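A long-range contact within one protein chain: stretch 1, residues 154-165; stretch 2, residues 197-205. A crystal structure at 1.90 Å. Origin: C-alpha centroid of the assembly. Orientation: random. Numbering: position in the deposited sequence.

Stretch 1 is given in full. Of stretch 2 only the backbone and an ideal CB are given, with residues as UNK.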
# COMPACT_ATOMS: atom_id res chain seq x y z
N LEU A 154 -6.81 -14.80 -0.69
CA LEU A 154 -6.11 -13.63 -0.18
C LEU A 154 -7.12 -12.65 0.40
O LEU A 154 -8.06 -12.28 -0.27
CB LEU A 154 -5.38 -12.93 -1.33
CG LEU A 154 -4.60 -11.68 -1.02
CD1 LEU A 154 -3.68 -11.94 0.13
CD2 LEU A 154 -3.72 -11.40 -2.26
N LEU A 155 -6.91 -12.29 1.68
CA LEU A 155 -7.83 -11.46 2.45
C LEU A 155 -7.13 -10.10 2.60
O LEU A 155 -5.92 -10.07 2.76
CB LEU A 155 -7.98 -12.05 3.86
CG LEU A 155 -8.73 -11.26 4.96
CD1 LEU A 155 -10.21 -11.03 4.57
CD2 LEU A 155 -8.61 -12.09 6.29
N ALA A 156 -7.86 -9.00 2.61
CA ALA A 156 -7.23 -7.71 2.88
C ALA A 156 -8.09 -6.98 3.87
O ALA A 156 -9.33 -7.18 3.94
CB ALA A 156 -7.17 -6.85 1.55
N THR A 157 -7.43 -6.11 4.62
CA THR A 157 -8.20 -5.15 5.46
C THR A 157 -7.29 -3.94 5.73
O THR A 157 -6.06 -4.08 5.62
CB THR A 157 -8.62 -5.74 6.82
OG1 THR A 157 -9.67 -4.90 7.39
CG2 THR A 157 -7.42 -5.82 7.83
N THR A 158 -7.87 -2.78 6.01
CA THR A 158 -6.99 -1.61 6.14
C THR A 158 -6.13 -1.74 7.40
O THR A 158 -4.91 -1.51 7.35
CB THR A 158 -7.82 -0.29 6.18
OG1 THR A 158 -8.45 -0.14 4.89
CG2 THR A 158 -6.87 0.90 6.42
N SER A 159 -6.76 -2.11 8.52
CA SER A 159 -6.01 -2.32 9.77
C SER A 159 -6.78 -3.18 10.78
O SER A 159 -7.95 -2.94 10.98
CB SER A 159 -5.67 -0.95 10.43
OG SER A 159 -5.05 -1.17 11.72
N PRO A 160 -6.11 -4.14 11.46
CA PRO A 160 -6.77 -4.85 12.56
C PRO A 160 -7.23 -3.92 13.66
O PRO A 160 -8.23 -4.17 14.34
CB PRO A 160 -5.71 -5.85 13.03
CG PRO A 160 -4.46 -5.31 12.61
CD PRO A 160 -4.72 -4.58 11.30
N TRP A 161 -6.52 -2.81 13.83
CA TRP A 161 -6.86 -1.90 14.91
C TRP A 161 -7.99 -0.92 14.57
O TRP A 161 -8.37 -0.10 15.41
CB TRP A 161 -5.59 -1.18 15.44
CG TRP A 161 -4.54 -2.21 15.76
CD1 TRP A 161 -4.60 -3.16 16.71
CD2 TRP A 161 -3.29 -2.40 15.07
NE1 TRP A 161 -3.46 -3.94 16.68
CE2 TRP A 161 -2.63 -3.47 15.70
CE3 TRP A 161 -2.65 -1.74 14.02
CZ2 TRP A 161 -1.37 -3.92 15.29
CZ3 TRP A 161 -1.39 -2.20 13.63
CH2 TRP A 161 -0.78 -3.27 14.25
N LEU A 162 -8.51 -0.98 13.34
CA LEU A 162 -9.67 -0.17 13.00
C LEU A 162 -11.01 -0.87 13.34
O LEU A 162 -12.08 -0.29 13.13
CB LEU A 162 -9.61 0.28 11.55
CG LEU A 162 -8.53 1.34 11.29
CD1 LEU A 162 -8.56 1.59 9.78
CD2 LEU A 162 -8.96 2.59 12.07
N PHE A 163 -10.95 -2.10 13.82
CA PHE A 163 -12.10 -2.83 14.34
C PHE A 163 -12.42 -2.44 15.79
O PHE A 163 -11.52 -2.01 16.53
CB PHE A 163 -11.86 -4.35 14.29
CG PHE A 163 -11.78 -4.92 12.86
CD1 PHE A 163 -12.87 -5.61 12.31
CD2 PHE A 163 -10.62 -4.76 12.09
CE1 PHE A 163 -12.83 -6.12 10.99
CE2 PHE A 163 -10.56 -5.29 10.73
CZ PHE A 163 -11.66 -5.95 10.19
N GLU A 164 -13.67 -2.68 16.19
CA GLU A 164 -14.07 -2.72 17.60
C GLU A 164 -13.39 -3.92 18.25
O GLU A 164 -12.87 -4.83 17.58
CB GLU A 164 -15.62 -2.85 17.72
CG GLU A 164 -16.33 -1.69 17.04
CD GLU A 164 -17.84 -1.86 16.89
OE1 GLU A 164 -18.43 -1.12 16.05
OE2 GLU A 164 -18.43 -2.73 17.59
N LYS A 165 -13.30 -3.90 19.57
CA LYS A 165 -12.64 -4.98 20.26
C LYS A 165 -13.16 -6.39 19.91
O LYS A 165 -12.35 -7.27 19.62
CB LYS A 165 -12.77 -4.76 21.77
CG LYS A 165 -12.12 -5.81 22.61
CD LYS A 165 -12.24 -5.42 24.11
CE LYS A 165 -11.26 -6.18 25.00
NZ LYS A 165 -11.52 -7.64 25.04
N UNK A 197 -7.44 -9.58 -8.13
CA UNK A 197 -6.15 -9.80 -7.42
C UNK A 197 -6.29 -9.98 -5.92
O UNK A 197 -5.30 -10.17 -5.22
CB UNK A 197 -5.21 -8.62 -7.68
N UNK A 198 -7.55 -9.98 -5.41
CA UNK A 198 -7.76 -10.12 -3.98
C UNK A 198 -9.05 -10.97 -3.87
O UNK A 198 -9.89 -10.82 -4.75
CB UNK A 198 -7.87 -8.77 -3.27
N UNK A 199 -9.25 -11.81 -2.83
CA UNK A 199 -10.50 -12.61 -2.81
C UNK A 199 -11.52 -12.16 -1.80
O UNK A 199 -12.71 -12.37 -2.01
CB UNK A 199 -10.17 -14.08 -2.53
N UNK A 200 -11.05 -11.59 -0.68
CA UNK A 200 -11.96 -11.14 0.38
C UNK A 200 -11.45 -9.81 0.93
O UNK A 200 -10.24 -9.62 1.06
CB UNK A 200 -12.07 -12.18 1.49
N UNK A 201 -12.38 -8.91 1.26
CA UNK A 201 -12.02 -7.78 2.08
C UNK A 201 -13.06 -7.76 3.21
O UNK A 201 -14.25 -7.89 2.95
CB UNK A 201 -11.99 -6.47 1.28
N UNK A 202 -12.61 -7.58 4.45
CA UNK A 202 -13.52 -7.52 5.59
C UNK A 202 -13.13 -6.31 6.41
O UNK A 202 -11.97 -6.20 6.84
CB UNK A 202 -13.47 -8.80 6.43
N UNK A 203 -14.09 -5.40 6.64
CA UNK A 203 -13.82 -4.20 7.41
C UNK A 203 -14.98 -3.88 8.32
O UNK A 203 -16.13 -4.33 8.10
CB UNK A 203 -13.53 -3.02 6.49
N UNK A 204 -14.68 -3.01 9.27
CA UNK A 204 -15.72 -2.57 10.23
C UNK A 204 -15.49 -1.10 10.52
O UNK A 204 -14.34 -0.62 10.49
CB UNK A 204 -15.69 -3.39 11.52
N UNK A 205 -16.58 -0.37 10.84
CA UNK A 205 -16.45 1.03 11.21
C UNK A 205 -16.47 2.00 10.05
O UNK A 205 -16.26 3.19 10.25
CB UNK A 205 -15.15 1.23 11.99

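Position 197 opens the second stretch with its ideal CB more than 5.5 Å from any atom of the first, so the contact hardly constrains it and many side chains would serve. It is His197, whose ring leads away; its carbonyl O lies 3.6 Å from CD2 of Leu154.

At position 198 the CB points sideways, 4.6 Å from Leu154 O and 5.2 Å from Ala156 CB. A small, fairly apolar side chain suits this place beside a methyl group. Alanine, serine, valine or cysteine would be reasonable. The residue is Cys198, with SG 3.9 Å from Ala156 CB.

Position 199 lies where the two backbones begin to pair: its own N donates to Leu154 O (2.9 Å). Leu154 N, however, finds no acceptor in the visible backbone of stretch 2, and a short side chain carrying an oxygen could supply one. Aspartate or asparagine would suit, perhaps serine. Asp199, with chi1 in the m well, sets OD1 2.8 Å from Leu154 N in a nearly straight hydrogen bond (174°).

Positions 200 and 201 form the parallel ladder. Leu154 O accepts from the N of 200 (3.1 Å), and the O of 200 accepts from Ala156 N (2.9 Å); beta-favoring residues fit such extended backbone. The ideal CB of 200 shares a sheet face with Leu155 and lies 3.8 Å from Leu155 CD1, so leucine, isoleucine, valine or methionine would extend the apolar surface. It is Leu200, whose actual CB is 3.7 Å from Leu155 CD1. At 201 the CB shares the other face with Ala156, whose small methyl leaves space; valine, isoleucine or threonine would do. Val201 brings CG2 to 4.4 Å from Ala156 CB.

At position 202 the N makes a weak hydrogen bond to Ala156 O (3.3 Å), and the O accepts from Thr157 OG1 (2.7 Å). The CB lies 4.4 Å from Leu155 CD1 and 5.1 Å from Phe163 CZ, which favors a branched aliphatic residue. Val202 meets both neighbors: CG2 is 4.0 Å from Leu155 CD1, and CG1 is 4.3 Å from Phe163 CE1.

The CB of 203 is 4.4 Å from Thr157 OG1, and beyond lie two donors, the N and OG1 of Thr158. A side chain long enough to carry an acceptor there is wanted: glutamate or glutamine. Glu203 reaches over with OE2, which accepts from Thr158 OG1 (2.6 Å) and Thr158 N (3.0 Å).

Position 204 points toward stretch 1, its CB 3.7 Å from Phe163 CD1 and 5.0 Å from Leu162 O. Glu164 N offers a donor, so a long chain with an acceptor would again suit, glutamine or glutamate. Gln204, extended with chi1 and chi2 both t, packs its CB obliquely to the Phe163 ring and places OE1 2.8 Å from Glu164 N, its hydrogen-bond donor.

At 205, phi/psi of 88/8 would jam a CB against the preceding carbonyl, and the ideal CB would sit 3.6 Å from Leu162 O. The backbone calls for glycine, and Gly205 is there.

Stretch 2, residues 197-205: HCDLVVEQG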
# COMPACT_ATOMS: atom_id res chain seq x y z
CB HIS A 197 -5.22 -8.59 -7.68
CG HIS A 197 -5.03 -8.29 -9.13
ND1 HIS A 197 -4.55 -9.23 -10.02
CD2 HIS A 197 -5.25 -7.16 -9.84
CE1 HIS A 197 -4.49 -8.69 -11.23
NE2 HIS A 197 -4.90 -7.43 -11.14
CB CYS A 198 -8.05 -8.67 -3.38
SG CYS A 198 -8.17 -8.74 -1.69
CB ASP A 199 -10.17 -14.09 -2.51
CG ASP A 199 -9.20 -14.67 -3.56
OD1 ASP A 199 -8.02 -14.91 -3.25
OD2 ASP A 199 -9.61 -14.74 -4.74
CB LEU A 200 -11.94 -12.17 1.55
CG LEU A 200 -12.62 -13.51 1.20
CD1 LEU A 200 -12.28 -14.60 2.27
CD2 LEU A 200 -14.13 -13.38 1.12
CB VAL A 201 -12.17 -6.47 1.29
CG1 VAL A 201 -11.75 -5.26 2.19
CG2 VAL A 201 -11.31 -6.49 0.02
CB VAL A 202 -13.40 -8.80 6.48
CG1 VAL A 202 -14.23 -8.64 7.80
CG2 VAL A 202 -13.87 -10.02 5.67
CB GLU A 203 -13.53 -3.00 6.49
CG GLU A 203 -12.16 -3.23 5.72
CD GLU A 203 -11.68 -2.03 4.91
OE1 GLU A 203 -12.52 -1.35 4.30
OE2 GLU A 203 -10.46 -1.80 4.88
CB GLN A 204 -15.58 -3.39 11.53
CG GLN A 204 -16.59 -3.02 12.64
CD GLN A 204 -16.45 -3.90 13.86
OE1 GLN A 204 -15.36 -4.07 14.37
NE2 GLN A 204 -17.55 -4.53 14.30
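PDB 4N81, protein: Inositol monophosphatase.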